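Side-chain contacts in 6-phosphogluconate dehydrogenase, NAD-binding (Geobacter metallireducens, PDB 3PEF), which reduces succinic semialdehyde to gamma-hydroxybutyrate with a nicotinamide cofactor, as a member of the beta-hydroxyacid dehydrogenase family: residues A[213-216]-A[217-221]; A[70-73]-A[74-78]; A[149-152]-A[153-156]. The protein carries 2 engineered substitutions. One frame throughout, in Å; residues are numbered along the deposited sequence.

Contact 1 of 3, residues A[213-216]-A[217-221]; sequences NPMF and ALKGG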
loop_
_atom_site.group_PDB
_atom_site.type_symbol
_atom_site.label_atom_id
_atom_site.label_comp_id
_atom_site.label_asym_id
_atom_site.label_seq_id
_atom_site.Cartn_x
_atom_site.Cartn_y
_atom_site.Cartn_z
ATOM N N ASN A 213 -20.278 -0.784 15.111
ATOM C CA ASN A 213 -19.495 -1.107 16.312
ATOM C C ASN A 213 -19.372 0.123 17.190
ATOM O O ASN A 213 -19.513 1.239 16.703
ATOM C CB ASN A 213 -18.111 -1.701 15.969
ATOM C CG ASN A 213 -17.205 -0.730 15.173
ATOM O OD1 ASN A 213 -16.527 0.136 15.746
ATOM N ND2 ASN A 213 -17.180 -0.894 13.856
ATOM N N PRO A 214 -19.130 -0.076 18.493
ATOM C CA PRO A 214 -18.981 1.046 19.430
ATOM C C PRO A 214 -17.883 2.034 19.017
ATOM O O PRO A 214 -18.088 3.240 19.163
ATOM C CB PRO A 214 -18.620 0.357 20.752
ATOM C CG PRO A 214 -19.195 -1.033 20.611
ATOM C CD PRO A 214 -18.997 -1.380 19.162
ATOM N N MET A 215 -16.752 1.555 18.501
ATOM C CA MET A 215 -15.693 2.480 18.051
ATOM C C MET A 215 -16.175 3.441 16.953
ATOM O O MET A 215 -16.007 4.668 17.074
ATOM C CB MET A 215 -14.437 1.735 17.590
ATOM C CG MET A 215 -13.266 2.682 17.246
ATOM S SD MET A 215 -11.803 1.807 16.621
ATOM C CE MET A 215 -12.358 1.351 14.981
ATOM N N PHE A 216 -16.775 2.902 15.892
ATOM C CA PHE A 216 -17.246 3.757 14.803
ATOM C C PHE A 216 -18.280 4.722 15.363
ATOM O O PHE A 216 -18.322 5.892 14.987
ATOM C CB PHE A 216 -17.878 2.958 13.645
ATOM C CG PHE A 216 -16.878 2.294 12.717
ATOM C CD1 PHE A 216 -17.322 1.631 11.571
ATOM C CD2 PHE A 216 -15.505 2.317 12.991
ATOM C CE1 PHE A 216 -16.414 0.997 10.702
ATOM C CE2 PHE A 216 -14.586 1.703 12.129
ATOM C CZ PHE A 216 -15.047 1.042 10.977
ATOM N N ALA A 217 -19.120 4.227 16.260
ATOM C CA ALA A 217 -20.214 5.043 16.761
ATOM C C ALA A 217 -19.668 6.216 17.577
ATOM O O ALA A 217 -20.077 7.360 17.383
ATOM C CB ALA A 217 -21.188 4.191 17.587
ATOM N N LEU A 218 -18.741 5.926 18.485
ATOM C CA LEU A 218 -18.104 6.971 19.289
ATOM C C LEU A 218 -17.222 7.911 18.454
ATOM O O LEU A 218 -17.382 9.131 18.501
ATOM C CB LEU A 218 -17.275 6.360 20.432
ATOM C CG LEU A 218 -16.455 7.391 21.217
ATOM C CD1 LEU A 218 -17.385 8.342 21.988
ATOM C CD2 LEU A 218 -15.469 6.710 22.152
ATOM N N LYS A 219 -16.289 7.348 17.689
ATOM C CA LYS A 219 -15.341 8.166 16.936
ATOM C C LYS A 219 -15.997 8.945 15.792
ATOM O O LYS A 219 -15.588 10.075 15.477
ATOM C CB LYS A 219 -14.182 7.304 16.406
ATOM C CG LYS A 219 -13.415 6.561 17.504
ATOM C CD LYS A 219 -12.702 7.525 18.482
ATOM C CE LYS A 219 -11.813 6.710 19.437
ATOM N NZ LYS A 219 -11.152 7.499 20.543
ATOM N N GLY A 220 -17.005 8.331 15.171
ATOM C CA GLY A 220 -17.722 8.946 14.072
ATOM C C GLY A 220 -18.304 10.262 14.554
ATOM O O GLY A 220 -18.218 11.274 13.877
ATOM N N GLY A 221 -18.868 10.256 15.749
ATOM C CA GLY A 221 -19.507 11.451 16.271
ATOM C C GLY A 221 -18.470 12.524 16.556
ATOM O O GLY A 221 -18.654 13.686 16.193
#
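M215 and K219 meet one turn apart on the buried side of helix 214-224. M215 CG lies 3.9 Å from K219 CG, and the two side chains cross obliquely. K219 CG also rests on the backbone of the turn before, 3.2 Å from M215 O. The K219 chain bends at its second torsion (chi2 -64°) and then runs straight, so the ammonium group is carried away from M215. There NZ forms a salt bridge with D277, while M215 and the stem of K219 pack on methionines of the long helix 166-194.

N213 is the N-cap of the helix. Its OD1 accepts from F216 N at 2.8 Å, with an N-H...O angle of 161°. The donor stands above the amide plane and is not on a lone pair. The other end of the amide is held too, since ND2 bonds to M211 O. This ND2 also lies over one face of the F216 ring, toward its rim. The F216 ring in turn stacks on F185 and touches M181 of the second subunit. Past the cap the helical bonds begin. A217 N bonds to N213 O at 3.0 Å, and K219 N bonds to M215 O at 2.8 Å.

The other side is looser. P214, A217 and L218 are exposed. The methyl of A217 and the CB of L218 meet backbone oxygens: A217 CB lies 3.5 Å from N213 O, and L218 CB is equally far from P214 O.

The chemistry is that of a capped helix start. One buried amide satisfies a first-turn N-H, and the one buried lysine charge of the contact is met by an aspartate, which would probably keep it protonated.

Contact 2 of 3, residues A[70-73]-A[74-78]; sequences AAEE and VCFGK. With NAP (NADP nicotinamide-adenine-dinucleotide phosphate), chain I.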
loop_
_atom_site.group_PDB
_atom_site.type_symbol
_atom_site.label_atom_id
_atom_site.label_comp_id
_atom_site.label_asym_id
_atom_site.label_seq_id
_atom_site.Cartn_x
_atom_site.Cartn_y
_atom_site.Cartn_z
ATOM N N ALA A 70 10.462 2.712 26.833
ATOM C CA ALA A 70 10.108 3.071 28.201
ATOM C C ALA A 70 10.133 1.847 29.120
ATOM O O ALA A 70 10.727 1.877 30.202
ATOM C CB ALA A 70 8.750 3.748 28.244
ATOM N N ALA A 71 9.483 0.770 28.688
ATOM C CA ALA A 71 9.415 -0.444 29.489
ATOM C C ALA A 71 10.821 -0.915 29.857
ATOM O O ALA A 71 11.055 -1.350 30.980
ATOM C CB ALA A 71 8.649 -1.563 28.736
ATOM N N GLU A 72 11.751 -0.834 28.910
ATOM C CA GLU A 72 13.119 -1.302 29.154
ATOM C C GLU A 72 13.900 -0.345 30.041
ATOM O O GLU A 72 14.616 -0.766 30.946
ATOM C CB GLU A 72 13.863 -1.552 27.848
ATOM C CG GLU A 72 13.589 -2.930 27.254
ATOM C CD GLU A 72 14.309 -3.162 25.934
ATOM O OE1 GLU A 72 14.958 -2.218 25.434
ATOM O OE2 GLU A 72 14.227 -4.291 25.396
ATOM N N GLU A 73 13.763 0.948 29.792
ATOM C CA GLU A 73 14.452 1.912 30.640
ATOM C C GLU A 73 14.021 1.749 32.105
ATOM O O GLU A 73 14.844 1.745 33.011
ATOM C CB GLU A 73 14.222 3.347 30.160
ATOM C CG GLU A 73 14.970 4.367 30.998
ATOM C CD GLU A 73 15.005 5.751 30.372
ATOM O OE1 GLU A 73 14.122 6.060 29.541
ATOM O OE2 GLU A 73 15.923 6.530 30.722
ATOM N N VAL A 74 12.727 1.578 32.329
ATOM C CA VAL A 74 12.228 1.426 33.686
ATOM C C VAL A 74 12.721 0.132 34.322
ATOM O O VAL A 74 13.020 0.095 35.516
ATOM C CB VAL A 74 10.676 1.497 33.736
ATOM C CG1 VAL A 74 10.162 1.099 35.117
ATOM C CG2 VAL A 74 10.199 2.898 33.375
ATOM N N CYS A 75 12.818 -0.929 33.526
ATOM C CA CYS A 75 13.286 -2.201 34.058
ATOM C C CYS A 75 14.801 -2.213 34.289
ATOM O O CYS A 75 15.266 -2.540 35.386
ATOM C CB CYS A 75 12.881 -3.360 33.136
ATOM S SG CYS A 75 13.519 -4.988 33.680
ATOM N N PHE A 76 15.559 -1.854 33.254
ATOM C CA PHE A 76 17.014 -2.037 33.244
ATOM C C PHE A 76 17.827 -0.809 33.674
ATOM O O PHE A 76 19.025 -0.923 33.936
ATOM C CB PHE A 76 17.492 -2.483 31.857
ATOM C CG PHE A 76 16.984 -3.843 31.436
ATOM C CD1 PHE A 76 15.908 -3.955 30.569
ATOM C CD2 PHE A 76 17.596 -4.995 31.896
ATOM C CE1 PHE A 76 15.435 -5.201 30.169
ATOM C CE2 PHE A 76 17.136 -6.250 31.503
ATOM C CZ PHE A 76 16.050 -6.351 30.635
ATOM N N GLY A 77 17.186 0.352 33.747
ATOM C CA GLY A 77 17.913 1.587 34.018
ATOM C C GLY A 77 18.369 1.769 35.458
ATOM O O GLY A 77 18.104 0.928 36.319
ATOM N N LYS A 78 19.058 2.873 35.734
ATOM C CA LYS A 78 19.450 3.168 37.109
ATOM C C LYS A 78 18.216 3.409 37.978
ATOM O O LYS A 78 17.246 4.045 37.540
ATOM C CB LYS A 78 20.404 4.367 37.183
ATOM C CG LYS A 78 21.083 4.518 38.554
ATOM C CD LYS A 78 22.340 5.393 38.484
ATOM C CE LYS A 78 22.909 5.693 39.871
ATOM N NZ LYS A 78 23.363 4.465 40.574
HETATM P PA NAP I . 0.520 8.200 27.920
HETATM O O1A NAP I . 1.305 8.933 26.902
HETATM O O2A NAP I . -0.554 8.978 28.564
HETATM O O5B NAP I . 1.495 7.617 29.050
HETATM C C5B NAP I . 2.768 7.133 28.718
HETATM C C4B NAP I . 3.468 6.817 30.028
HETATM O O4B NAP I . 4.743 6.288 29.733
HETATM C C3B NAP I . 3.699 8.080 30.853
HETATM O O3B NAP I . 3.566 7.687 32.199
HETATM C C2B NAP I . 5.150 8.403 30.562
HETATM O O2B NAP I . 5.812 9.129 31.565
HETATM C C1B NAP I . 5.709 6.996 30.472
HETATM N N9A NAP I . 7.026 6.989 29.819
HETATM C C8A NAP I . 7.281 7.235 28.492
HETATM N N7A NAP I . 8.617 7.147 28.296
HETATM C C5A NAP I . 9.207 6.863 29.474
HETATM C C6A NAP I . 10.533 6.654 29.815
HETATM N N6A NAP I . 11.478 6.742 28.888
HETATM N N1A NAP I . 10.855 6.376 31.116
HETATM C C2A NAP I . 9.860 6.289 32.075
HETATM N N3A NAP I . 8.538 6.488 31.725
HETATM C C4A NAP I . 8.221 6.763 30.443
HETATM O O3 NAP I . -0.101 6.936 27.180
HETATM P PN NAP I . -1.098 5.822 27.701
HETATM O O1N NAP I . -2.258 5.748 26.798
HETATM O O2N NAP I . -1.333 5.949 29.153
HETATM O O5D NAP I . -0.087 4.612 27.374
HETATM C C5D NAP I . 0.344 3.656 28.306
HETATM C C4D NAP I . 0.357 2.312 27.579
HETATM O O4D NAP I . -0.941 1.798 27.404
HETATM C C3D NAP I . 0.900 2.434 26.170
HETATM O O3D NAP I . 1.660 1.263 25.962
HETATM C C2D NAP I . -0.337 2.459 25.284
HETATM O O2D NAP I . -0.042 1.951 24.013
HETATM C C1D NAP I . -1.218 1.503 26.049
HETATM N N1N NAP I . -2.682 1.598 25.857
HETATM C C2N NAP I . -3.290 2.808 25.686
HETATM C C3N NAP I . -4.675 2.887 25.561
HETATM C C7N NAP I . -5.342 4.223 25.425
HETATM O O7N NAP I . -6.605 4.235 24.857
HETATM N N7N NAP I . -4.760 5.373 25.805
HETATM C C4N NAP I . -5.456 1.728 25.611
HETATM C C5N NAP I . -4.827 0.503 25.816
HETATM C C6N NAP I . -3.439 0.447 25.955
HETATM P P2B NAP I . 5.692 10.751 31.656
HETATM O O1X NAP I . 6.900 11.201 32.465
HETATM O O2X NAP I . 5.719 11.310 30.271
HETATM O O3X NAP I . 4.399 11.126 32.324
#
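E73 and V74, neighbours on helix 68-76, both reach the adenine of NADP+, and A70 joins them from one turn earlier. The polar contact is a single bond. The adenine amino group N6A donates to E73 OE1 at 2.8 Å and is nearly straight, at 170°. E73 reaches it with CG anti to the backbone N (chi1 -178°) and an extended chain. The carboxylate thus meets the exocyclic amino group of the adenine.

The apolar contacts with the cofactor are made by short side chains. A70 CB lies 3.4 Å from adenine C5A. V74 CG2 is 3.6 Å from C2A, and the same methyl packs back on A70 O at 3.4 Å.

One turn apart, on the flank facing helix 99-111, E72 and F76 touch. E72 CG meets F76 CE1 at 4.1 Å, and the carboxylate and ring planes are almost perpendicular. The touching atom is the aliphatic CG; the carboxylate OE2 forms a salt bridge with R104. C75 SG lies over the centre of one face of the F76 ring, 3.9 Å above its plane.

Backbone bonds hold these groups in step. V74 N donates to A70 O and F76 N to E72 O. The last bond, from G77 N to E73 O at 2.8 Å, closes the final turn. G77 then leaves the helical conformation.

The helix belongs to the Rossmann-type cofactor domain. Helix 99-111 packs against A71, E72, C75 and F76, while helix 81-84 meets V74, C75 and F76. Strand 90-93 lies beneath A71 and V74, and loop residue L65 touches A70 and V74.

Contact 3 of 3, residues A[149-152]-A[153-156]; sequences PGFE and KMGK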
loop_
_atom_site.group_PDB
_atom_site.type_symbol
_atom_site.label_atom_id
_atom_site.label_comp_id
_atom_site.label_asym_id
_atom_site.label_seq_id
_atom_site.Cartn_x
_atom_site.Cartn_y
_atom_site.Cartn_z
ATOM N N PRO A 149 -6.959 -9.732 42.450
ATOM C CA PRO A 149 -7.833 -8.785 43.156
ATOM C C PRO A 149 -7.663 -7.374 42.621
ATOM O O PRO A 149 -8.604 -6.579 42.649
ATOM C CB PRO A 149 -7.340 -8.856 44.606
ATOM C CG PRO A 149 -6.713 -10.193 44.724
ATOM C CD PRO A 149 -6.076 -10.460 43.377
ATOM N N GLY A 150 -6.461 -7.075 42.142
ATOM C CA GLY A 150 -6.185 -5.801 41.505
ATOM C C GLY A 150 -6.762 -5.759 40.099
ATOM O O GLY A 150 -7.439 -4.798 39.731
ATOM N N PHE A 151 -6.490 -6.794 39.307
ATOM C CA PHE A 151 -7.035 -6.869 37.952
ATOM C C PHE A 151 -8.543 -6.650 37.998
ATOM O O PHE A 151 -9.120 -6.053 37.097
ATOM C CB PHE A 151 -6.763 -8.230 37.294
ATOM C CG PHE A 151 -5.340 -8.438 36.831
ATOM C CD1 PHE A 151 -4.784 -9.711 36.847
ATOM C CD2 PHE A 151 -4.566 -7.380 36.364
ATOM C CE1 PHE A 151 -3.489 -9.939 36.417
ATOM C CE2 PHE A 151 -3.248 -7.601 35.932
ATOM C CZ PHE A 151 -2.719 -8.889 35.954
ATOM N N GLU A 152 -9.187 -7.155 39.045
ATOM C CA GLU A 152 -10.646 -7.102 39.120
ATOM C C GLU A 152 -11.193 -5.708 39.384
ATOM O O GLU A 152 -12.358 -5.425 39.107
ATOM C CB GLU A 152 -11.171 -8.096 40.149
ATOM C CG GLU A 152 -11.204 -9.515 39.601
ATOM C CD GLU A 152 -11.779 -10.506 40.583
ATOM O OE1 GLU A 152 -11.815 -10.193 41.794
ATOM O OE2 GLU A 152 -12.194 -11.600 40.139
ATOM N N LYS A 153 -10.355 -4.830 39.915
ATOM C CA LYS A 153 -10.776 -3.456 40.104
ATOM C C LYS A 153 -10.454 -2.630 38.865
ATOM O O LYS A 153 -10.931 -1.508 38.724
ATOM C CB LYS A 153 -10.120 -2.848 41.350
ATOM C CG LYS A 153 -10.532 -3.544 42.651
ATOM C CD LYS A 153 -12.039 -3.472 42.837
ATOM C CE LYS A 153 -12.675 -4.847 43.061
ATOM N NZ LYS A 153 -13.979 -4.983 42.335
ATOM N N MET A 154 -9.658 -3.188 37.960
ATOM C CA MET A 154 -9.212 -2.418 36.798
ATOM C C MET A 154 -9.910 -2.845 35.523
ATOM O O MET A 154 -10.065 -2.049 34.600
ATOM C CB MET A 154 -7.693 -2.513 36.626
ATOM C CG MET A 154 -6.906 -1.988 37.840
ATOM S SD MET A 154 -5.121 -1.905 37.586
ATOM C CE MET A 154 -4.667 -3.633 37.551
ATOM N N GLY A 155 -10.333 -4.102 35.469
ATOM C CA GLY A 155 -10.989 -4.633 34.282
ATOM C C GLY A 155 -12.261 -5.424 34.548
ATOM O O GLY A 155 -12.635 -5.636 35.702
ATOM N N LYS A 156 -12.929 -5.847 33.476
ATOM C CA LYS A 156 -14.145 -6.647 33.578
ATOM C C LYS A 156 -13.939 -8.074 33.060
ATOM O O LYS A 156 -14.524 -9.024 33.574
ATOM C CB LYS A 156 -15.327 -5.981 32.852
ATOM C CG LYS A 156 -15.161 -5.777 31.340
ATOM C CD LYS A 156 -16.526 -5.422 30.713
ATOM C CE LYS A 156 -16.416 -4.548 29.465
ATOM N NZ LYS A 156 -15.879 -5.251 28.270
#
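Where helix 141-154 runs out, i+3 and i+4 bonds are mixed: G150 O takes K153 N at 2.9 Å and M154 N only weakly, while F151 O accepts from M154 N at 3.0 Å and from G155 N at 2.8 Å.

M154 folds back over this turn. M154 CG lies 3.4 Å from G150 O. The bend at chi3 (-70°) then brings M154 CE within 3.7 Å of the same G150 O. Both ends of the thioether thus lie against the backbone of G150. M154 CE also touches the F151 ring at CD2, 3.9 Å away, and approaches it obliquely. This is the apolar meeting of the contact, and both side chains are buried.

Helix 141-154 is the connection in a beta-alpha-beta unit, between strands 133-139 and 157-160 of the Rossmann-type domain. The F151 ring packs on L117 and A119 of strand 115-122 and on I158 of strand 157-160. M154 instead meets M16 and L20 of helix 11-22, so the two apolar side chains join this turn to different elements. After the helix, the backbone of K156 is hydrogen-bonded to that of L133.

The solvent side is built differently. K153 and E152 are exposed. K153 bends at several torsions and folds along the backbone. K153 CG lies 3.6 Å from P149 O, and its NZ comes to rest near E152 O. The carboxylate of E152 runs out on an extended chain. The opposite charges of the two residues are not in contact, with E152 OE1 5.7 Å from K153 NZ.

All three contacts are local, each within one helix, and each is partly buried. Contacts 2 and 3 share the Rossmann-type cofactor domain, with centres about 25 Å apart. Contact 1 lies in the C-terminal part of the chain, on the opposite side of the chain's centre from contact 2. Contact 1 is the start of a helix, and contacts 2 and 3 are helix ends. Their chemistry differs. Contact 1 packs methionine and phenylalanine against the long helix 166-194 and a second subunit. In contact 2 buried small apolar groups and an exposed glutamate meet the cofactor. Contact 3 is apolar inside, facing sheet and helix, with its charged residues outside.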